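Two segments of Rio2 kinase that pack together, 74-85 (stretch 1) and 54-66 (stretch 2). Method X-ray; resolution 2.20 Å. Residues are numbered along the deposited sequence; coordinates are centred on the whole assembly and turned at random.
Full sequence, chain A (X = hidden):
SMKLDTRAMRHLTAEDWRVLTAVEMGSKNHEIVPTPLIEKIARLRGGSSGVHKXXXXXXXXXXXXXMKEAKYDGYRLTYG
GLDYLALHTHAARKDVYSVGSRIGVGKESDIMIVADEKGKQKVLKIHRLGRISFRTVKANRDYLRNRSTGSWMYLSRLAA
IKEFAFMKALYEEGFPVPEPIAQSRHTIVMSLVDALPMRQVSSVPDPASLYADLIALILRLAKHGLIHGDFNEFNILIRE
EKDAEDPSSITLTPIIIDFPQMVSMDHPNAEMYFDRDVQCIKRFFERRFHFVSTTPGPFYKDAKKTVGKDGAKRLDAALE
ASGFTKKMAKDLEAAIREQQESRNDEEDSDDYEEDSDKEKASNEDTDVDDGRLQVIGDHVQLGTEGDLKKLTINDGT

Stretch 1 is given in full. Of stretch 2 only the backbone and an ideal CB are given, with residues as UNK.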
ATOM      1  N   GLY A  74      27.571  -8.038  12.530  1.00 71.26           N
ATOM      2  CA  GLY A  74      26.960  -8.737  11.418  1.00 58.27           C
ATOM      3  C   GLY A  74      26.402  -7.791  10.382  1.00 54.24           C
ATOM      4  O   GLY A  74      26.953  -6.723  10.130  1.00 67.98           O
ATOM      5  N   TYR A  75      25.296  -8.179   9.771  1.00 55.30           N
ATOM      6  CA  TYR A  75      24.681  -7.357   8.737  1.00 55.14           C
ATOM      7  C   TYR A  75      23.183  -7.201   8.979  1.00 52.03           C
ATOM      8  O   TYR A  75      22.542  -8.043   9.610  1.00 51.67           O
ATOM      9  CB  TYR A  75      24.917  -7.975   7.355  1.00 46.47           C
ATOM     10  CG  TYR A  75      26.375  -8.079   6.970  1.00 54.06           C
ATOM     11  CD1 TYR A  75      26.957  -7.138   6.132  1.00 58.20           C
ATOM     12  CD2 TYR A  75      27.167  -9.118   7.444  1.00 49.23           C
ATOM     13  CE1 TYR A  75      28.281  -7.228   5.776  1.00 65.51           C
ATOM     14  CE2 TYR A  75      28.494  -9.213   7.093  1.00 63.15           C
ATOM     15  CZ  TYR A  75      29.044  -8.266   6.259  1.00 70.34           C
ATOM     16  OH  TYR A  75      30.365  -8.359   5.905  1.00 79.32           O
ATOM     17  N   ARG A  76      22.623  -6.112   8.478  1.00 47.63           N
ATOM     18  CA  ARG A  76      21.179  -5.978   8.469  1.00 44.83           C
ATOM     19  C   ARG A  76      20.692  -5.853   7.046  1.00 40.88           C
ATOM     20  O   ARG A  76      21.424  -5.417   6.156  1.00 45.54           O
ATOM     21  CB  ARG A  76      20.729  -4.753   9.264  1.00 46.11           C
ATOM     22  CG  ARG A  76      21.208  -3.446   8.684  1.00 51.37           C
ATOM     23  CD  ARG A  76      20.634  -2.255   9.438  1.00 54.02           C
ATOM     24  NE  ARG A  76      21.106  -0.996   8.871  1.00 57.24           N
ATOM     25  CZ  ARG A  76      20.552  -0.405   7.819  1.00 57.08           C
ATOM     26  NH1 ARG A  76      19.505  -0.960   7.224  1.00 58.05           N
ATOM     27  NH2 ARG A  76      21.050   0.729   7.359  1.00 57.01           N
ATOM     28  N   LEU A  77      19.441  -6.230   6.846  1.00 39.95           N
ATOM     29  CA  LEU A  77      18.763  -6.007   5.589  1.00 39.16           C
ATOM     30  C   LEU A  77      18.528  -4.502   5.412  1.00 39.05           C
ATOM     31  O   LEU A  77      18.208  -3.807   6.378  1.00 39.69           O
ATOM     32  CB  LEU A  77      17.438  -6.749   5.650  1.00 46.18           C
ATOM     33  CG  LEU A  77      16.625  -7.025   4.402  1.00 46.98           C
ATOM     34  CD1 LEU A  77      17.418  -7.904   3.460  1.00 49.97           C
ATOM     35  CD2 LEU A  77      15.331  -7.706   4.840  1.00 39.82           C
ATOM     36  N   THR A  78      18.706  -3.983   4.198  1.00 32.44           N
ATOM     37  CA  THR A  78      18.309  -2.604   3.937  1.00 40.81           C
ATOM     38  C   THR A  78      16.931  -2.590   3.291  1.00 41.92           C
ATOM     39  O   THR A  78      16.376  -3.641   2.964  1.00 38.46           O
ATOM     40  CB  THR A  78      19.279  -1.864   3.007  1.00 42.83           C
ATOM     41  OG1 THR A  78      19.288  -2.503   1.721  1.00 36.94           O
ATOM     42  CG2 THR A  78      20.674  -1.834   3.600  1.00 45.66           C
ATOM     43  N   TYR A  79      16.369  -1.403   3.126  1.00 34.44           N
ATOM     44  CA  TYR A  79      15.099  -1.272   2.435  1.00 29.00           C
ATOM     45  C   TYR A  79      15.176  -1.795   0.999  1.00 28.00           C
ATOM     46  O   TYR A  79      14.242  -2.454   0.510  1.00 30.37           O
ATOM     47  CB  TYR A  79      14.648   0.187   2.454  1.00 31.13           C
ATOM     48  CG  TYR A  79      14.451   0.737   3.855  1.00 35.27           C
ATOM     49  CD1 TYR A  79      13.499   0.192   4.695  1.00 31.03           C
ATOM     50  CD2 TYR A  79      15.218   1.797   4.333  1.00 35.55           C
ATOM     51  CE1 TYR A  79      13.302   0.676   5.957  1.00 39.47           C
ATOM     52  CE2 TYR A  79      15.025   2.295   5.614  1.00 47.53           C
ATOM     53  CZ  TYR A  79      14.050   1.732   6.418  1.00 44.45           C
ATOM     54  OH  TYR A  79      13.823   2.183   7.698  1.00 40.23           O
ATOM     55  N   GLY A  80      16.294  -1.514   0.332  1.00 32.14           N
ATOM     56  CA  GLY A  80      16.505  -1.995  -1.024  1.00 32.27           C
ATOM     57  C   GLY A  80      16.484  -3.512  -1.050  1.00 35.64           C
ATOM     58  O   GLY A  80      15.903  -4.122  -1.950  1.00 38.55           O
ATOM     59  N   GLY A  81      17.107  -4.123  -0.045  1.00 40.23           N
ATOM     60  CA  GLY A  81      17.128  -5.575   0.070  1.00 30.75           C
ATOM     61  C   GLY A  81      15.743  -6.202   0.139  1.00 31.75           C
ATOM     62  O   GLY A  81      15.467  -7.194  -0.548  1.00 34.33           O
ATOM     63  N   LEU A  82      14.868  -5.606   0.952  1.00 28.96           N
ATOM     64  CA  LEU A  82      13.480  -6.062   1.089  1.00 29.40           C
ATOM     65  C   LEU A  82      12.700  -5.914  -0.225  1.00 22.93           C
ATOM     66  O   LEU A  82      11.994  -6.835  -0.645  1.00 31.29           O
ATOM     67  CB  LEU A  82      12.779  -5.289   2.233  1.00 25.15           C
ATOM     68  CG  LEU A  82      11.434  -5.847   2.727  1.00 36.07           C
ATOM     69  CD1 LEU A  82      11.634  -7.209   3.416  1.00 23.26           C
ATOM     70  CD2 LEU A  82      10.701  -4.869   3.648  1.00 30.20           C
ATOM     71  N   ASP A  83      12.820  -4.739  -0.856  1.00 24.04           N
ATOM     72  CA  ASP A  83      12.281  -4.488  -2.208  1.00 23.35           C
ATOM     73  C   ASP A  83      12.657  -5.645  -3.144  1.00 32.10           C
ATOM     74  O   ASP A  83      11.793  -6.278  -3.760  1.00 30.09           O
ATOM     75  CB  ASP A  83      12.865  -3.184  -2.799  1.00 23.81           C
ATOM     76  CG  ASP A  83      12.421  -1.919  -2.052  1.00 39.85           C
ATOM     77  OD1 ASP A  83      11.526  -1.997  -1.178  1.00 34.35           O
ATOM     78  OD2 ASP A  83      12.964  -0.827  -2.365  1.00 39.50           O
ATOM     79  N   TYR A  84      13.961  -5.926  -3.224  1.00 33.59           N
ATOM     80  CA  TYR A  84      14.466  -6.983  -4.106  1.00 36.71           C
ATOM     81  C   TYR A  84      13.838  -8.332  -3.769  1.00 38.63           C
ATOM     82  O   TYR A  84      13.392  -9.049  -4.657  1.00 30.61           O
ATOM     83  CB  TYR A  84      15.990  -7.092  -4.030  1.00 31.58           C
ATOM     84  CG  TYR A  84      16.738  -6.222  -5.018  1.00 40.44           C
ATOM     85  CD1 TYR A  84      17.791  -6.738  -5.771  1.00 45.34           C
ATOM     86  CD2 TYR A  84      16.403  -4.887  -5.191  1.00 45.14           C
ATOM     87  CE1 TYR A  84      18.494  -5.942  -6.661  1.00 45.52           C
ATOM     88  CE2 TYR A  84      17.094  -4.087  -6.086  1.00 37.79           C
ATOM     89  CZ  TYR A  84      18.137  -4.618  -6.814  1.00 50.10           C
ATOM     90  OH  TYR A  84      18.820  -3.816  -7.697  1.00 49.52           O
ATOM     91  N   LEU A  85      13.792  -8.658  -2.478  1.00 38.88           N
ATOM     92  CA  LEU A  85      13.175  -9.906  -2.039  1.00 42.82           C
ATOM     93  C   LEU A  85      11.711  -9.978  -2.448  1.00 39.98           C
ATOM     94  O   LEU A  85      11.250 -11.019  -2.896  1.00 35.20           O
ATOM     95  CB  LEU A  85      13.305 -10.079  -0.528  1.00 36.75           C
ATOM     96  CG  LEU A  85      14.695 -10.483  -0.056  1.00 39.08           C
ATOM     97  CD1 LEU A  85      14.800 -10.368   1.451  1.00 28.72           C
ATOM     98  CD2 LEU A  85      15.019 -11.907  -0.518  1.00 41.74           C
ATOM     99  N   UNK A  54      28.899 -14.025  -1.593  1.00 68.57           N
ATOM    100  CA  UNK A  54      27.562 -13.456  -1.753  1.00 66.40           C
ATOM    101  C   UNK A  54      27.330 -12.267  -0.815  1.00 55.83           C
ATOM    102  O   UNK A  54      26.794 -11.244  -1.232  1.00 60.61           O
ATOM    103  CB  UNK A  54      26.503 -14.531  -1.501  1.00 66.40           C
ATOM    104  N   UNK A  55      27.748 -12.402   0.442  1.00 51.19           N
ATOM    105  CA  UNK A  55      27.635 -11.313   1.420  1.00 53.10           C
ATOM    106  C   UNK A  55      28.253 -10.003   0.919  1.00 60.16           C
ATOM    107  O   UNK A  55      27.650  -8.930   1.044  1.00 70.86           O
ATOM    108  CB  UNK A  55      28.305 -11.724   2.733  1.00 53.10           C
ATOM    109  N   UNK A  56      29.443 -10.090   0.335  1.00 54.36           N
ATOM    110  CA  UNK A  56      30.122  -8.901  -0.183  1.00 61.08           C
ATOM    111  C   UNK A  56      29.392  -8.310  -1.395  1.00 61.16           C
ATOM    112  O   UNK A  56      29.231  -7.087  -1.511  1.00 59.07           O
ATOM    113  CB  UNK A  56      31.564  -9.245  -0.562  1.00 61.08           C
ATOM    114  N   UNK A  57      28.981  -9.188  -2.308  1.00 58.06           N
ATOM    115  CA  UNK A  57      28.146  -8.805  -3.442  1.00 52.52           C
ATOM    116  C   UNK A  57      26.918  -8.033  -2.959  1.00 48.70           C
ATOM    117  O   UNK A  57      26.621  -6.947  -3.454  1.00 59.65           O
ATOM    118  CB  UNK A  57      27.721 -10.040  -4.239  1.00 52.52           C
ATOM    119  N   UNK A  58      26.216  -8.596  -1.982  1.00 43.64           N
ATOM    120  CA  UNK A  58      24.975  -7.992  -1.485  1.00 42.63           C
ATOM    121  C   UNK A  58      25.245  -6.680  -0.777  1.00 42.43           C
ATOM    122  O   UNK A  58      24.465  -5.737  -0.885  1.00 46.55           O
ATOM    123  CB  UNK A  58      24.252  -8.952  -0.538  1.00 42.63           C
ATOM    124  N   UNK A  59      26.356  -6.623  -0.058  1.00 54.10           N
ATOM    125  CA  UNK A  59      26.747  -5.412   0.658  1.00 60.35           C
ATOM    126  C   UNK A  59      27.096  -4.309  -0.329  1.00 53.41           C
ATOM    127  O   UNK A  59      26.637  -3.180  -0.202  1.00 56.85           O
ATOM    128  CB  UNK A  59      27.930  -5.689   1.588  1.00 60.35           C
ATOM    129  N   UNK A  60      27.908  -4.660  -1.319  1.00 69.44           N
ATOM    130  CA  UNK A  60      28.312  -3.747  -2.383  1.00 79.40           C
ATOM    131  C   UNK A  60      27.104  -3.154  -3.082  1.00 74.42           C
ATOM    132  O   UNK A  60      27.045  -1.948  -3.327  1.00 79.99           O
ATOM    133  CB  UNK A  60      29.204  -4.466  -3.397  1.00 79.40           C
ATOM    134  N   UNK A  61      26.138  -4.011  -3.396  1.00 67.33           N
ATOM    135  CA  UNK A  61      24.898  -3.586  -4.045  1.00 54.86           C
ATOM    136  C   UNK A  61      23.902  -2.915  -3.090  1.00 49.76           C
ATOM    137  O   UNK A  61      22.841  -2.468  -3.513  1.00 49.89           O
ATOM    138  CB  UNK A  61      24.230  -4.795  -4.703  1.00 54.86           C
ATOM    139  N   UNK A  62      24.231  -2.849  -1.807  1.00 50.28           N
ATOM    140  CA  UNK A  62      23.399  -2.113  -0.870  1.00 55.52           C
ATOM    141  C   UNK A  62      22.099  -2.808  -0.516  1.00 46.73           C
ATOM    142  O   UNK A  62      21.105  -2.160  -0.222  1.00 45.25           O
ATOM    143  CB  UNK A  62      23.086  -0.730  -1.445  1.00 55.52           C
ATOM    144  N   UNK A  63      22.111  -4.133  -0.549  1.00 47.77           N
ATOM    145  CA  UNK A  63      20.936  -4.928  -0.220  1.00 48.48           C
ATOM    146  C   UNK A  63      20.984  -5.342   1.250  1.00 45.86           C
ATOM    147  O   UNK A  63      19.958  -5.651   1.858  1.00 42.43           O
ATOM    148  CB  UNK A  63      20.845  -6.159  -1.124  1.00 48.48           C
ATOM    149  N   UNK A  64      22.197  -5.362   1.793  1.00 46.69           N
ATOM    150  CA  UNK A  64      22.444  -5.523   3.217  1.00 43.32           C
ATOM    151  C   UNK A  64      23.513  -4.525   3.628  1.00 51.20           C
ATOM    152  O   UNK A  64      24.204  -3.966   2.779  1.00 57.67           O
ATOM    153  CB  UNK A  64      22.865  -6.955   3.553  1.00 43.32           C
ATOM    154  N   UNK A  65      23.661  -4.308   4.929  1.00 43.84           N
ATOM    155  CA  UNK A  65      24.621  -3.332   5.415  1.00 53.06           C
ATOM    156  C   UNK A  65      25.320  -3.813   6.690  1.00 58.31           C
ATOM    157  O   UNK A  65      24.669  -4.276   7.623  1.00 55.92           O
ATOM    158  CB  UNK A  65      23.923  -1.995   5.670  1.00 53.06           C
ATOM    159  N   UNK A  66      26.646  -3.707   6.714  1.00 63.50           N
ATOM    160  CA  UNK A  66      27.433  -4.142   7.865  1.00 67.75           C
ATOM    161  C   UNK A  66      27.146  -3.312   9.104  1.00 61.39           C
ATOM    162  O   UNK A  66      27.075  -2.087   9.039  1.00 60.89           O
ATOM    163  CB  UNK A  66      28.926  -4.076   7.537  1.00 67.75           C
TER

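Positions 54 to 60 are helical, so only part of this segment can meet stretch 1. At 54 the ideal CB has nothing of stretch 1 within 5.5 Å, and the contact sets no preference; the residue is Ser54. Position 55 differs: its CB points toward stretch 1 and lies 5.0 Å from Tyr75 CZ, leaving room for a branched or medium apolar side chain against the ring. It is Ile55, whose CG2 sits over one ring face, 3.4 Å from Tyr75 CZ and 3.7 Å from the ring centroid, 24° off the normal, a CH-pi contact.

Positions 56, 57, 58 and 60 have no stretch 1 atom within 5.5 Å of CB; they are Ala56, Thr57, Leu58 and Lys60. At 59 the CB points toward stretch 1, 4.5 Å from Tyr75 CE1, which would suit a small apolar residue, though others cannot be excluded; the residue is Ala59. The CB at 61 points toward stretch 1 with nothing of it within 5.5 Å, so small or larger residues could be placed; it is Ala61, which makes no contact.

Position 62 has phi/psi of 74/30, and positive phi favours glycine, with asparagine a common alternative. Gly62 closes the helix in a Schellman motif, and its O accepts from Thr78 OG1 at 2.7 Å.

At 63 the CB points sideways, 3.9 Å from Gly81 CA. The absence of side chains at Gly80 and Gly81 and the nearby Tyr84 ring favour a long apolar residue, leucine or methionine. Leu63 fits: CD2 lies over the Tyr84 ring, 3.8 Å from its centroid and 9° off the normal. Leu63 O accepts from Thr78 N at 3.1 Å; an ideal CB on Gly81 would stand 2.1 Å from that Leu63 O, a clash.

Strand 64-66 runs antiparallel to 75-77. Position 64 pairs with Leu77, and its CB shares a face with Tyr75 and Leu77, 4.4 Å from Tyr75 CB; beta-branched apolar residues suit it. Ile64 places CD1 3.9 Å from Tyr75 CD1.

On the other face, the CB at 65 is 3.9 Å from Thr78 CG2, with the Arg76 side chain alongside, so a small residue would fit easily. Ala65 CB lies over one face of the Arg76 guanidinium, 4.3 Å from Arg76 CZ. The backbone pair is doubly bonded: Ala65 N to Arg76 O, 2.8 Å, and Arg76 N to Ala65 O, 2.9 Å.

Position 66 returns to the Tyr75 face, its CB 3.7 Å from Tyr75 CE1; a long aliphatic stem would suit. Arg66, poorly ordered, brings CB to 3.6 Å from Tyr75 CE1, while Tyr75 OH lies at its guanidinium edge.

Stretch 2 54-66: SIATLAKAGLIAR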
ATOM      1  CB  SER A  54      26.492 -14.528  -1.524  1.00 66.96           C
ATOM      2  OG  SER A  54      26.422 -15.414  -2.628  1.00 67.41           O
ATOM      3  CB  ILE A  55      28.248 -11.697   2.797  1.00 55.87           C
ATOM      4  CG1 ILE A  55      27.442 -12.825   3.447  1.00 51.62           C
ATOM      5  CG2 ILE A  55      28.307 -10.488   3.730  1.00 54.32           C
ATOM      6  CD1 ILE A  55      27.775 -13.069   4.912  1.00 59.55           C
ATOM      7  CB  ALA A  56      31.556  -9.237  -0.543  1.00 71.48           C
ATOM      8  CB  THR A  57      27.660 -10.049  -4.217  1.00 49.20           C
ATOM      9  OG1 THR A  57      28.757 -10.649  -4.923  1.00 60.25           O
ATOM     10  CG2 THR A  57      26.565  -9.671  -5.207  1.00 45.72           C
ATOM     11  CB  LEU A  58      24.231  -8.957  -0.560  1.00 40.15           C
ATOM     12  CG  LEU A  58      23.725 -10.242  -1.223  1.00 46.45           C
ATOM     13  CD1 LEU A  58      23.315 -11.273  -0.160  1.00 43.90           C
ATOM     14  CD2 LEU A  58      22.568  -9.939  -2.193  1.00 38.62           C
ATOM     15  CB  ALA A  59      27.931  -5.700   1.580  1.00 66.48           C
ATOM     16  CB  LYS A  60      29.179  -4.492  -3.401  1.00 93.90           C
ATOM     17  CG  LYS A  60      29.345  -3.775  -4.732  1.00101.74           C
ATOM     18  CD  LYS A  60      30.312  -2.609  -4.620  1.00107.90           C
ATOM     19  CE  LYS A  60      30.571  -1.984  -5.981  1.00115.73           C
ATOM     20  NZ  LYS A  60      31.621  -0.927  -5.922  1.00120.44           N
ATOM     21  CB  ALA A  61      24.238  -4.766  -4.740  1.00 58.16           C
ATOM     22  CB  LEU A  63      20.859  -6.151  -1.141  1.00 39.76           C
ATOM     23  CG  LEU A  63      20.794  -5.718  -2.606  1.00 43.82           C
ATOM     24  CD1 LEU A  63      20.761  -6.901  -3.573  1.00 43.42           C
ATOM     25  CD2 LEU A  63      19.585  -4.812  -2.827  1.00 43.01           C
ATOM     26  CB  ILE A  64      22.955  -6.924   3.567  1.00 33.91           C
ATOM     27  CG1 ILE A  64      24.284  -7.184   2.849  1.00 47.27           C
ATOM     28  CG2 ILE A  64      21.926  -7.973   3.212  1.00 44.50           C
ATOM     29  CD1 ILE A  64      24.903  -8.535   3.131  1.00 44.08           C
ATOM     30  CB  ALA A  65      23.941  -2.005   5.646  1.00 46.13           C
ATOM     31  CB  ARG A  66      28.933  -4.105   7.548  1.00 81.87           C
ATOM     32  CG  ARG A  66      29.824  -3.908   8.772  1.00 94.39           C
ATOM     33  CD  ARG A  66      31.277  -4.299   8.509  1.00100.95           C
ATOM     34  NE  ARG A  66      31.487  -5.744   8.589  1.00 97.41           N
ATOM     35  CZ  ARG A  66      31.659  -6.410   9.727  1.00 95.59           C
ATOM     36  NH1 ARG A  66      31.638  -5.759  10.882  1.00 98.57           N
ATOM     37  NH2 ARG A  66      31.847  -7.725   9.712  1.00 95.21           N
TER
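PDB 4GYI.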